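Local coordinates for protein (polyandrocarpa lectin) (Polyandrocarpa misakiensis, PDB 1BYF) that binds galactose through a calcium site, forms a homodimer and has a role in the tunicate's defence against microorganisms, at residues G18-S23 with V117-E122. Sequence-based numbering, arbitrary orientation.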
# COMPACT_ATOMS: atom_id res chain seq x y z
N GLY A 18 12.30 10.99 -2.74
CA GLY A 18 13.37 10.01 -2.97
C GLY A 18 14.10 9.70 -1.66
O GLY A 18 14.32 8.55 -1.29
N THR A 19 14.49 10.74 -0.94
CA THR A 19 15.18 10.62 0.33
C THR A 19 14.31 9.93 1.38
O THR A 19 14.79 9.14 2.19
CB THR A 19 15.52 12.04 0.85
OG1 THR A 19 16.36 12.69 -0.12
CG2 THR A 19 16.23 11.99 2.18
N TYR A 20 13.03 10.25 1.36
CA TYR A 20 12.06 9.67 2.28
C TYR A 20 12.08 8.15 2.14
O TYR A 20 12.15 7.42 3.13
CB TYR A 20 10.67 10.23 1.96
CG TYR A 20 9.53 9.64 2.76
CD1 TYR A 20 8.95 8.43 2.39
CD2 TYR A 20 9.02 10.28 3.88
CE1 TYR A 20 7.92 7.88 3.11
CE2 TYR A 20 7.98 9.74 4.61
CZ TYR A 20 7.43 8.54 4.22
OH TYR A 20 6.41 7.95 4.92
N CYS A 21 12.00 7.67 0.90
CA CYS A 21 11.99 6.23 0.65
C CYS A 21 13.35 5.61 0.99
O CYS A 21 13.44 4.56 1.61
CB CYS A 21 11.61 5.91 -0.79
SG CYS A 21 9.94 6.37 -1.30
N GLN A 22 14.42 6.28 0.57
CA GLN A 22 15.77 5.80 0.80
C GLN A 22 16.08 5.61 2.28
O GLN A 22 16.72 4.63 2.66
CB GLN A 22 16.80 6.75 0.19
CG GLN A 22 16.84 6.74 -1.33
CD GLN A 22 17.34 5.44 -1.92
OE1 GLN A 22 18.55 5.19 -1.99
NE2 GLN A 22 16.41 4.60 -2.36
N SER A 23 15.63 6.54 3.11
CA SER A 23 15.87 6.47 4.55
C SER A 23 15.17 5.27 5.17
O SER A 23 15.49 4.87 6.29
CB SER A 23 15.35 7.75 5.22
OG SER A 23 13.94 7.82 5.08
N VAL A 117 3.60 10.08 -1.36
CA VAL A 117 4.73 9.23 -1.71
C VAL A 117 4.41 7.74 -1.70
O VAL A 117 3.67 7.24 -0.86
CB VAL A 117 5.88 9.50 -0.70
CG1 VAL A 117 7.13 8.71 -1.07
CG2 VAL A 117 6.20 10.99 -0.64
N ILE A 118 5.01 7.05 -2.65
CA ILE A 118 4.90 5.61 -2.80
C ILE A 118 6.32 5.04 -2.92
O ILE A 118 7.06 5.43 -3.82
CB ILE A 118 4.12 5.17 -4.05
CG1 ILE A 118 2.76 5.87 -4.07
CG2 ILE A 118 3.96 3.66 -4.08
CD1 ILE A 118 1.97 5.62 -5.34
N CYS A 119 6.66 4.15 -2.00
CA CYS A 119 7.96 3.51 -2.01
C CYS A 119 7.81 2.01 -2.28
O CYS A 119 6.77 1.43 -1.99
CB CYS A 119 8.71 3.67 -0.69
SG CYS A 119 8.73 5.33 -0.02
N GLU A 120 8.89 1.43 -2.81
CA GLU A 120 8.94 0.01 -3.10
C GLU A 120 10.24 -0.61 -2.60
O GLU A 120 11.26 0.05 -2.38
CB GLU A 120 8.82 -0.28 -4.60
CG GLU A 120 10.04 0.07 -5.44
CD GLU A 120 10.01 -0.43 -6.86
OE1 GLU A 120 9.01 -0.22 -7.59
OE2 GLU A 120 11.01 -1.06 -7.31
N LYS A 121 10.19 -1.93 -2.47
CA LYS A 121 11.35 -2.73 -2.13
C LYS A 121 11.11 -4.14 -2.68
O LYS A 121 10.20 -4.85 -2.24
CB LYS A 121 11.72 -2.76 -0.65
CG LYS A 121 12.97 -3.58 -0.38
CD LYS A 121 13.26 -3.65 1.11
CE LYS A 121 14.18 -4.82 1.43
NZ LYS A 121 15.41 -4.75 0.58
N GLU A 122 11.89 -4.47 -3.70
CA GLU A 122 11.78 -5.79 -4.31
C GLU A 122 12.14 -6.84 -3.26
O GLU A 122 13.04 -6.62 -2.45
CB GLU A 122 12.68 -5.92 -5.54
CG GLU A 122 12.99 -7.36 -5.91
CD GLU A 122 12.89 -7.67 -7.39
OE1 GLU A 122 12.93 -6.74 -8.22
OE2 GLU A 122 12.74 -8.87 -7.73
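Cys21, on the last turn of its helix, and Cys119, on the strand, are joined through a disulfide of the kind that ties the first helix of a C-type lectin domain to the C-terminal strand. Their SG atoms lie 2.0 Å apart, and a chi3 of -79° turns the bridge with a left-handed twist. Each SG stands anti to its own carbonyl carbon, beside the backbone N; the CA atoms of Cys21 and Cys119 are 5.5 Å apart. Two bumps pack against this bridge. CG1 of Val117 fills the notch between SG of Cys21, at 3.7 Å, and CD1 of Tyr20, at 3.9 Å, meeting the ring obliquely. The ring of Tyr20, its CG anti to the backbone N (chi1 176°), turns an edge to the bridge: SG of Cys119 lies in the ring plane off the CD1-CE1 edge, 3.9 Å from CD1 of Tyr20, an edge-on sulfur-aromatic contact. Beyond the ring, OH of Tyr20 hydrogen-bonds to OE2 of Glu4 of the second subunit, and the side chain reaches from the disulfide to the dimer partner. The axes of 18-22 and 117-122 run 40° apart, 8.5 Å at closest approach. Leu28 of strand 27-28 touches both Cys21 and Val117, Met12 of strand 10-12 touches Tyr20 and Val117, and strand 115-122 pairs antiparallel with strands 3-8 and 27-28 and parallel with strand 53-55.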